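Local coordinates for protein Bug27 (PDB 2QPQ), which probably serves as a periplasmic solute-binding protein of the Bug family, a Venus flytrap-type receptor that closes two domains around a small ligand, at residues A62-S73 and Q228-P239; D92-A100 and R243-M254. One frame throughout, in Å; residues are numbered along the deposited sequence.

Contact 1 of 2, residues A62-S73 and Q228-P239; sequences APDGYSLLMVNS and QWHGLLVPGATP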
loop_
_atom_site.group_PDB
_atom_site.type_symbol
_atom_site.label_atom_id
_atom_site.label_comp_id
_atom_site.label_asym_id
_atom_site.label_seq_id
_atom_site.Cartn_x
_atom_site.Cartn_y
_atom_site.Cartn_z
ATOM N N ALA A 62 1.126 25.048 6.274
ATOM C CA ALA A 62 1.285 25.384 7.673
ATOM C C ALA A 62 1.150 24.110 8.513
ATOM O O ALA A 62 0.370 23.220 8.181
ATOM C CB ALA A 62 0.231 26.428 8.118
ATOM N N PRO A 63 1.930 24.013 9.593
ATOM C CA PRO A 63 1.850 22.855 10.502
ATOM C C PRO A 63 0.754 23.017 11.561
ATOM O O PRO A 63 1.031 22.984 12.783
ATOM C CB PRO A 63 3.230 22.845 11.143
ATOM C CG PRO A 63 3.565 24.381 11.244
ATOM C CD PRO A 63 2.970 25.006 10.010
ATOM N N ASP A 64 -0.475 23.232 11.100
ATOM C CA ASP A 64 -1.580 23.637 11.997
ATOM C C ASP A 64 -2.675 22.579 12.070
ATOM O O ASP A 64 -3.673 22.712 12.816
ATOM C CB ASP A 64 -2.151 24.985 11.580
ATOM C CG ASP A 64 -2.559 25.032 10.117
ATOM O OD1 ASP A 64 -2.577 23.998 9.405
ATOM O OD2 ASP A 64 -2.886 26.134 9.665
ATOM N N GLY A 65 -2.461 21.486 11.342
ATOM C CA GLY A 65 -3.458 20.441 11.334
ATOM C C GLY A 65 -4.543 20.507 10.268
ATOM O O GLY A 65 -5.370 19.600 10.176
ATOM N N TYR A 66 -4.541 21.551 9.451
ATOM C CA TYR A 66 -5.606 21.734 8.466
ATOM C C TYR A 66 -5.256 21.138 7.102
ATOM O O TYR A 66 -6.077 21.122 6.202
ATOM C CB TYR A 66 -5.956 23.222 8.327
ATOM C CG TYR A 66 -6.682 23.709 9.543
ATOM C CD1 TYR A 66 -8.027 23.422 9.723
ATOM C CD2 TYR A 66 -6.012 24.428 10.529
ATOM C CE1 TYR A 66 -8.700 23.846 10.869
ATOM C CE2 TYR A 66 -6.661 24.875 11.648
ATOM C CZ TYR A 66 -8.008 24.568 11.824
ATOM O OH TYR A 66 -8.645 25.026 12.962
ATOM N N SER A 67 -4.019 20.686 6.963
ATOM C CA SER A 67 -3.524 20.105 5.720
ATOM C C SER A 67 -2.946 18.747 6.063
ATOM O O SER A 67 -1.993 18.630 6.856
ATOM C CB SER A 67 -2.440 20.968 5.061
ATOM O OG SER A 67 -2.935 22.284 4.791
ATOM N N LEU A 68 -3.502 17.718 5.441
ATOM C CA LEU A 68 -3.074 16.352 5.721
ATOM C C LEU A 68 -2.778 15.646 4.405
ATOM O O LEU A 68 -3.283 16.040 3.350
ATOM C CB LEU A 68 -4.165 15.583 6.478
ATOM C CG LEU A 68 -4.559 16.052 7.878
ATOM C CD1 LEU A 68 -5.696 17.042 7.723
ATOM C CD2 LEU A 68 -5.055 14.826 8.680
ATOM N N LEU A 69 -1.941 14.623 4.476
ATOM C CA LEU A 69 -1.553 13.848 3.315
ATOM C C LEU A 69 -1.998 12.420 3.545
ATOM O O LEU A 69 -1.603 11.811 4.530
ATOM C CB LEU A 69 -0.026 13.894 3.129
ATOM C CG LEU A 69 0.409 13.250 1.804
ATOM C CD1 LEU A 69 0.015 14.133 0.582
ATOM C CD2 LEU A 69 1.934 13.004 1.866
ATOM N N MET A 70 -2.867 11.911 2.679
ATOM C CA MET A 70 -3.254 10.495 2.761
ATOM C C MET A 70 -2.239 9.660 1.982
ATOM O O MET A 70 -2.072 9.868 0.790
ATOM C CB MET A 70 -4.662 10.243 2.190
ATOM C CG MET A 70 -5.040 8.756 2.424
ATOM S SD MET A 70 -5.833 8.553 4.063
ATOM C CE MET A 70 -5.753 6.792 4.257
ATOM N N VAL A 71 -1.572 8.747 2.669
ATOM C CA VAL A 71 -0.457 7.964 2.117
ATOM C C VAL A 71 -0.708 6.464 2.197
ATOM O O VAL A 71 -1.475 5.962 3.040
ATOM C CB VAL A 71 0.938 8.306 2.826
ATOM C CG1 VAL A 71 1.333 9.771 2.560
ATOM C CG2 VAL A 71 0.910 8.040 4.411
ATOM N N ASN A 72 0.010 5.739 1.358
ATOM C CA ASN A 72 0.222 4.338 1.622
ATOM C C ASN A 72 1.728 4.059 1.605
ATOM O O ASN A 72 2.533 4.986 1.473
ATOM C CB ASN A 72 -0.558 3.461 0.634
ATOM C CG ASN A 72 -0.165 3.713 -0.810
ATOM O OD1 ASN A 72 -0.970 4.198 -1.608
ATOM N ND2 ASN A 72 1.042 3.375 -1.153
ATOM N N SER A 73 2.103 2.800 1.770
ATOM C CA SER A 73 3.517 2.377 1.768
ATOM C C SER A 73 4.376 2.936 0.631
ATOM O O SER A 73 5.568 3.158 0.827
ATOM C CB SER A 73 3.605 0.851 1.809
ATOM O OG SER A 73 3.165 0.418 3.067
ATOM N N GLN A 228 1.084 -3.451 3.149
ATOM C CA GLN A 228 0.911 -2.041 2.835
ATOM C C GLN A 228 0.018 -1.347 3.862
ATOM O O GLN A 228 -1.099 -1.754 4.090
ATOM C CB GLN A 228 0.305 -1.894 1.453
ATOM C CG GLN A 228 -0.024 -0.474 0.978
ATOM C CD GLN A 228 -0.382 -0.492 -0.490
ATOM O OE1 GLN A 228 0.362 -1.044 -1.282
ATOM N NE2 GLN A 228 -1.533 0.039 -0.850
ATOM N N TRP A 229 0.531 -0.290 4.448
ATOM C CA TRP A 229 -0.219 0.571 5.380
ATOM C C TRP A 229 -0.786 1.747 4.633
ATOM O O TRP A 229 -0.376 2.050 3.487
ATOM C CB TRP A 229 0.670 1.043 6.554
ATOM C CG TRP A 229 2.123 1.433 6.242
ATOM C CD1 TRP A 229 3.242 0.687 6.531
ATOM C CD2 TRP A 229 2.614 2.677 5.686
ATOM N NE1 TRP A 229 4.368 1.373 6.160
ATOM C CE2 TRP A 229 4.016 2.584 5.639
ATOM C CE3 TRP A 229 1.995 3.837 5.189
ATOM C CZ2 TRP A 229 4.856 3.635 5.136
ATOM C CZ3 TRP A 229 2.841 4.892 4.667
ATOM C CH2 TRP A 229 4.258 4.748 4.641
ATOM N N HIS A 230 -1.729 2.412 5.294
ATOM C CA HIS A 230 -2.520 3.495 4.723
ATOM C C HIS A 230 -2.779 4.423 5.888
ATOM O O HIS A 230 -3.350 4.008 6.901
ATOM C CB HIS A 230 -3.872 3.019 4.190
ATOM C CG HIS A 230 -3.776 1.938 3.160
ATOM N ND1 HIS A 230 -3.595 0.614 3.498
ATOM C CD2 HIS A 230 -3.851 1.979 1.806
ATOM C CE1 HIS A 230 -3.513 -0.110 2.392
ATOM N NE2 HIS A 230 -3.685 0.688 1.355
ATOM N N GLY A 231 -2.363 5.674 5.762
ATOM C CA GLY A 231 -2.564 6.574 6.867
ATOM C C GLY A 231 -2.438 7.993 6.452
ATOM O O GLY A 231 -2.388 8.296 5.242
ATOM N N LEU A 232 -2.418 8.858 7.481
ATOM C CA LEU A 232 -2.415 10.279 7.304
ATOM C C LEU A 232 -1.176 10.846 7.973
ATOM O O LEU A 232 -0.824 10.457 9.123
ATOM C CB LEU A 232 -3.711 10.887 7.929
ATOM C CG LEU A 232 -4.966 10.591 7.049
ATOM C CD1 LEU A 232 -6.272 10.701 7.812
ATOM C CD2 LEU A 232 -5.023 11.505 5.822
ATOM N N LEU A 233 -0.534 11.757 7.235
ATOM C CA LEU A 233 0.597 12.565 7.734
ATOM C C LEU A 233 0.219 14.035 7.717
ATOM O O LEU A 233 -0.756 14.418 7.037
ATOM C CB LEU A 233 1.856 12.368 6.862
ATOM C CG LEU A 233 2.236 10.960 6.388
ATOM C CD1 LEU A 233 3.495 10.946 5.485
ATOM C CD2 LEU A 233 2.456 10.019 7.611
ATOM N N VAL A 234 1.015 14.859 8.420
ATOM C CA VAL A 234 0.837 16.319 8.442
ATOM C C VAL A 234 2.224 16.913 8.235
ATOM O O VAL A 234 3.213 16.174 8.225
ATOM C CB VAL A 234 0.236 16.823 9.777
ATOM C CG1 VAL A 234 -1.366 16.582 9.784
ATOM C CG2 VAL A 234 0.966 16.177 11.014
ATOM N N PRO A 235 2.308 18.234 8.035
ATOM C CA PRO A 235 3.639 18.808 7.938
ATOM C C PRO A 235 4.472 18.459 9.198
ATOM O O PRO A 235 3.933 18.430 10.318
ATOM C CB PRO A 235 3.366 20.310 7.816
ATOM C CG PRO A 235 1.934 20.376 7.162
ATOM C CD PRO A 235 1.241 19.249 7.877
ATOM N N GLY A 236 5.772 18.218 8.974
ATOM C CA GLY A 236 6.737 17.831 9.985
ATOM C C GLY A 236 6.744 18.626 11.277
ATOM O O GLY A 236 6.957 18.043 12.332
ATOM N N ALA A 237 6.469 19.933 11.226
ATOM C CA ALA A 237 6.498 20.776 12.445
ATOM C C ALA A 237 5.179 20.784 13.236
ATOM O O ALA A 237 5.058 21.490 14.241
ATOM C CB ALA A 237 6.883 22.233 12.076
ATOM N N THR A 238 4.185 20.018 12.801
ATOM C CA THR A 238 2.866 20.063 13.450
ATOM C C THR A 238 3.018 19.564 14.872
ATOM O O THR A 238 3.479 18.464 15.080
ATOM C CB THR A 238 1.834 19.151 12.724
ATOM O OG1 THR A 238 1.816 19.511 11.331
ATOM C CG2 THR A 238 0.455 19.391 13.313
ATOM N N PRO A 239 2.645 20.384 15.864
ATOM C CA PRO A 239 2.844 19.938 17.262
ATOM C C PRO A 239 2.120 18.614 17.561
ATOM O O PRO A 239 1.102 18.285 16.946
ATOM C CB PRO A 239 2.224 21.054 18.079
ATOM C CG PRO A 239 2.347 22.278 17.161
ATOM C CD PRO A 239 2.051 21.732 15.779
#

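Contact 2 of 2, residues D92-A100 and R243-M254; sequences DFAAVINVA and RQKLYDGIAKVM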
loop_
_atom_site.group_PDB
_atom_site.type_symbol
_atom_site.label_atom_id
_atom_site.label_comp_id
_atom_site.label_asym_id
_atom_site.label_seq_id
_atom_site.Cartn_x
_atom_site.Cartn_y
_atom_site.Cartn_z
ATOM N N ASP A 92 10.129 16.330 6.841
ATOM C CA ASP A 92 9.108 17.270 6.367
ATOM C C ASP A 92 7.655 16.831 6.621
ATOM O O ASP A 92 6.721 17.504 6.200
ATOM C CB ASP A 92 9.308 17.623 4.894
ATOM C CG ASP A 92 10.553 18.458 4.655
ATOM O OD1 ASP A 92 11.109 19.025 5.627
ATOM O OD2 ASP A 92 10.980 18.527 3.483
ATOM N N PHE A 93 7.498 15.676 7.247
ATOM C CA PHE A 93 6.211 15.068 7.543
ATOM C C PHE A 93 6.240 14.454 8.934
ATOM O O PHE A 93 7.296 13.976 9.385
ATOM C CB PHE A 93 5.875 13.979 6.504
ATOM C CG PHE A 93 5.881 14.486 5.085
ATOM C CD1 PHE A 93 4.745 15.084 4.534
ATOM C CD2 PHE A 93 7.032 14.411 4.314
ATOM C CE1 PHE A 93 4.776 15.593 3.220
ATOM C CE2 PHE A 93 7.047 14.915 3.008
ATOM C CZ PHE A 93 5.921 15.494 2.489
ATOM N N ALA A 94 5.070 14.442 9.578
ATOM C CA ALA A 94 4.876 13.836 10.886
ATOM C C ALA A 94 3.609 12.991 10.794
ATOM O O ALA A 94 2.569 13.416 10.260
ATOM C CB ALA A 94 4.706 14.905 11.949
ATOM N N ALA A 95 3.698 11.799 11.340
ATOM C CA ALA A 95 2.603 10.842 11.237
ATOM C C ALA A 95 1.482 11.150 12.204
ATOM O O ALA A 95 1.717 11.632 13.317
ATOM C CB ALA A 95 3.140 9.434 11.513
ATOM N N VAL A 96 0.255 10.875 11.779
ATOM C CA VAL A 96 -0.926 11.038 12.634
ATOM C C VAL A 96 -1.528 9.693 12.986
ATOM O O VAL A 96 -1.665 9.329 14.184
ATOM C CB VAL A 96 -1.998 11.896 11.939
ATOM C CG1 VAL A 96 -3.274 11.953 12.806
ATOM C CG2 VAL A 96 -1.399 13.319 11.713
ATOM N N ILE A 97 -1.854 8.923 11.952
ATOM C CA ILE A 97 -2.524 7.641 12.195
ATOM C C ILE A 97 -2.376 6.719 11.012
ATOM O O ILE A 97 -2.479 7.167 9.877
ATOM C CB ILE A 97 -4.062 7.829 12.545
ATOM C CG1 ILE A 97 -4.737 6.493 12.897
ATOM C CG2 ILE A 97 -4.836 8.559 11.392
ATOM C CD1 ILE A 97 -6.178 6.694 13.529
ATOM N N ASN A 98 -2.113 5.441 11.300
ATOM C CA ASN A 98 -2.263 4.371 10.319
ATOM C C ASN A 98 -3.576 3.669 10.553
ATOM O O ASN A 98 -3.786 3.121 11.651
ATOM C CB ASN A 98 -1.124 3.368 10.461
ATOM C CG ASN A 98 -1.297 2.175 9.559
ATOM O OD1 ASN A 98 -1.728 2.324 8.414
ATOM N ND2 ASN A 98 -0.962 0.982 10.069
ATOM N N VAL A 99 -4.446 3.678 9.532
ATOM C CA VAL A 99 -5.836 3.196 9.661
ATOM C C VAL A 99 -6.130 1.770 9.103
ATOM O O VAL A 99 -7.151 1.156 9.431
ATOM C CB VAL A 99 -6.839 4.210 9.081
ATOM C CG1 VAL A 99 -6.685 5.595 9.730
ATOM C CG2 VAL A 99 -6.672 4.360 7.553
ATOM N N ALA A 100 -5.246 1.242 8.266
ATOM C CA ALA A 100 -5.491 -0.046 7.619
ATOM C C ALA A 100 -4.255 -0.607 6.967
ATOM O O ALA A 100 -3.443 0.134 6.351
ATOM C CB ALA A 100 -6.564 0.084 6.546
ATOM N N ARG A 243 -1.401 16.694 16.281
ATOM C CA ARG A 243 -1.387 15.299 15.775
ATOM C C ARG A 243 -2.316 14.386 16.592
ATOM O O ARG A 243 -3.031 13.531 16.041
ATOM C CB ARG A 243 0.048 14.772 15.798
ATOM C CG ARG A 243 0.952 15.502 14.775
ATOM C CD ARG A 243 2.404 15.207 15.010
ATOM N NE ARG A 243 2.721 13.798 14.777
ATOM C CZ ARG A 243 3.869 13.226 15.117
ATOM N NH1 ARG A 243 4.835 13.913 15.748
ATOM N NH2 ARG A 243 4.049 11.952 14.855
ATOM N N GLN A 244 -2.321 14.591 17.906
ATOM C CA GLN A 244 -3.171 13.786 18.823
ATOM C C GLN A 244 -4.637 14.134 18.687
ATOM O O GLN A 244 -5.494 13.253 18.694
ATOM C CB GLN A 244 -2.680 13.921 20.273
ATOM C CG GLN A 244 -1.463 13.055 20.453
ATOM C CD GLN A 244 -0.759 13.224 21.781
ATOM O OE1 GLN A 244 -1.018 14.165 22.552
ATOM N NE2 GLN A 244 0.165 12.318 22.042
ATOM N N LYS A 245 -4.924 15.405 18.481
ATOM C CA LYS A 245 -6.304 15.841 18.223
ATOM C C LYS A 245 -6.876 15.228 16.939
ATOM O O LYS A 245 -8.003 14.703 16.919
ATOM C CB LYS A 245 -6.382 17.373 18.212
ATOM C CG LYS A 245 -6.342 17.897 19.642
ATOM C CD LYS A 245 -6.345 19.429 19.790
ATOM C CE LYS A 245 -5.012 20.080 19.357
ATOM N NZ LYS A 245 -5.300 21.365 18.669
ATOM N N LEU A 246 -6.072 15.271 15.877
ATOM C CA LEU A 246 -6.409 14.595 14.641
ATOM C C LEU A 246 -6.527 13.082 14.796
ATOM O O LEU A 246 -7.531 12.502 14.353
ATOM C CB LEU A 246 -5.395 14.947 13.558
ATOM C CG LEU A 246 -5.531 16.369 12.974
ATOM C CD1 LEU A 246 -4.283 16.626 12.167
ATOM C CD2 LEU A 246 -6.771 16.509 12.081
ATOM N N TYR A 247 -5.520 12.460 15.417
ATOM C CA TYR A 247 -5.535 11.065 15.749
ATOM C C TYR A 247 -6.836 10.687 16.443
ATOM O O TYR A 247 -7.471 9.731 16.024
ATOM C CB TYR A 247 -4.299 10.588 16.576
ATOM C CG TYR A 247 -4.499 9.116 16.964
ATOM C CD1 TYR A 247 -4.044 8.080 16.130
ATOM C CD2 TYR A 247 -5.204 8.772 18.118
ATOM C CE1 TYR A 247 -4.285 6.741 16.452
ATOM C CE2 TYR A 247 -5.465 7.454 18.427
ATOM C CZ TYR A 247 -5.008 6.449 17.589
ATOM O OH TYR A 247 -5.280 5.145 17.891
ATOM N N ASP A 248 -7.238 11.444 17.472
ATOM C CA ASP A 248 -8.384 11.063 18.317
ATOM C C ASP A 248 -9.655 11.018 17.431
ATOM O O ASP A 248 -10.427 10.048 17.443
ATOM C CB ASP A 248 -8.519 12.047 19.522
ATOM C CG ASP A 248 -7.471 11.808 20.609
ATOM O OD1 ASP A 248 -6.739 10.781 20.531
ATOM O OD2 ASP A 248 -7.363 12.652 21.559
ATOM N N GLY A 249 -9.810 12.044 16.602
ATOM C CA GLY A 249 -10.972 12.179 15.737
ATOM C C GLY A 249 -11.051 11.066 14.710
ATOM O O GLY A 249 -12.115 10.444 14.524
ATOM N N ILE A 250 -9.923 10.792 14.065
ATOM C CA ILE A 250 -9.876 9.766 13.026
ATOM C C ILE A 250 -10.046 8.370 13.622
ATOM O O ILE A 250 -10.710 7.541 13.031
ATOM C CB ILE A 250 -8.588 9.869 12.157
ATOM C CG1 ILE A 250 -8.536 11.251 11.443
ATOM C CG2 ILE A 250 -8.563 8.789 11.114
ATOM C CD1 ILE A 250 -7.176 11.736 11.032
ATOM N N ALA A 251 -9.471 8.128 14.794
ATOM C CA ALA A 251 -9.583 6.826 15.457
ATOM C C ALA A 251 -11.041 6.560 15.817
ATOM O O ALA A 251 -11.513 5.424 15.701
ATOM C CB ALA A 251 -8.689 6.769 16.691
ATOM N N LYS A 252 -11.768 7.607 16.214
ATOM C CA LYS A 252 -13.197 7.502 16.472
ATOM C C LYS A 252 -14.002 7.074 15.226
ATOM O O LYS A 252 -14.881 6.220 15.323
ATOM C CB LYS A 252 -13.755 8.803 17.080
ATOM C CG LYS A 252 -13.607 8.816 18.610
ATOM C CD LYS A 252 -13.626 10.220 19.200
ATOM C CE LYS A 252 -13.250 10.225 20.705
ATOM N NZ LYS A 252 -12.851 11.605 21.225
ATOM N N VAL A 253 -13.674 7.648 14.071
ATOM C CA VAL A 253 -14.219 7.181 12.790
ATOM C C VAL A 253 -13.905 5.716 12.525
ATOM O O VAL A 253 -14.796 4.948 12.165
ATOM C CB VAL A 253 -13.729 8.028 11.581
ATOM C CG1 VAL A 253 -14.222 7.406 10.268
ATOM C CG2 VAL A 253 -14.226 9.440 11.692
ATOM N N MET A 254 -12.647 5.323 12.691
ATOM C CA MET A 254 -12.245 3.959 12.401
ATOM C C MET A 254 -12.936 2.942 13.329
ATOM O O MET A 254 -13.221 1.799 12.918
ATOM C CB MET A 254 -10.724 3.802 12.415
ATOM C CG MET A 254 -10.018 4.676 11.364
ATOM S SD MET A 254 -10.530 4.266 9.684
ATOM C CE MET A 254 -11.505 5.622 9.197
#

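Contact 1 of 2, residues A62-S73 and Q228-P239
Met70 and Leu232 meet on one face of an antiparallel strand pair, where the sulfur SD of Met70 rests 3.5 Å from methyl CD2 of Leu232. The Met70 chain leaves with CG anti to the backbone N (chi1 -175°) and then bends at chi2, which folds SD back over the partner strand. Beside them Leu68 and Val234 run alongside each other, and helix 240-254 packs on both. The other face carries Val71, which crosses Leu233 at about a right angle and sends CG2 to the rim of the indole, 3.7 Å from CZ3 of Trp229. Gly231, paired with Val71, puts no side chain on this face. Between the faces two reciprocal pairs of backbone hydrogen bonds, Leu69 with Leu233 and Val71 with Gly231, hold the strands; that from Val71 N to Gly231 O is nearly straight (177°).

At the 62-65 end, Pro63 CB packs 3.8 Å from Ala237 CB. The type I turn 235-238 is closed by Thr238, whose N and OG1 both donate to Pro235 O. At the far end Ser73 lies over the indole of Trp229, its CA 3.6 Å from the centroid of the six-membered ring in a CH-pi contact. Its OG accepts from Trp229 N at 3.1 Å, while Trp229 NE1 turns to Asp285. Next to this, Gln228 bonds Gln142 and a bound citrate, probably from the crystallisation liquor. Such an antiparallel strand, inserted between neighbours that run parallel to each other and starting at what is probably the ligand cleft, is characteristic of the type 2 periplasmic binding-protein fold.

Contact 2 of 2, residues D92-A100 and R243-M254
Helix-on-sheet packing of the alpha/beta domain joins strand 93-100 to helix 243-254, whose axes run nearly parallel, 11° apart and 7.4 Å at closest approach. Ile97 is central: its side chain crosses that of Tyr247 at about a right angle, with CD1 3.5 Å from CE1 of Tyr247, and its other branch, CG2, lies 3.7 Å from CG2 of Ile250. The extended course of CG1, anti to the backbone N (chi1 -176°), carries CD1 on to Ala251. Tyr247 also turns a ring edge to Val96 O, while its hydroxyl bonds Ser272 O. Val96 and Ile97 together face Leu232 as a classic beta bulge, and this irregularity brings two consecutive residues against the helix: Val96 CG1 nestles 3.7 Å from Leu246 CB. Further on, Val99 CB meets the sulfur SD of Met254 at 3.7 Å.

The polar grip sits at the other end. Arg243 bends at chi3 (65°) and presents its guanidinium side-on, NE and NH2 each donating to Ala95 O at 2.8 Å. The oxygen lies close to the guanidinium plane, so the two bonds fix the group's rotation, and Ala94 CB packs over one face, 3.6 Å from NE.

How the contacts relate
The two contacts are built on neighbouring strands of one mixed sheet, with their centres about 8 Å apart on the same side of the chain's centre. Their segments alternate along the sequence: 62-73, 92-100, 228-239, then 243-254. Strand 227-235 lies between 67-72 and 93-109, probably hydrogen-bonded to the latter through Val234 N to Ala94 O and Val99 N to His230 O. After contact 1 the chain turns almost directly into helix 240-254, which packs back on the sheet in contact 2. Early and late parts of the chain thus interlock in one domain, while strand 93-109 continues to pair with strands 180-183 and 196-201, consistent with a connection between flytrap lobes.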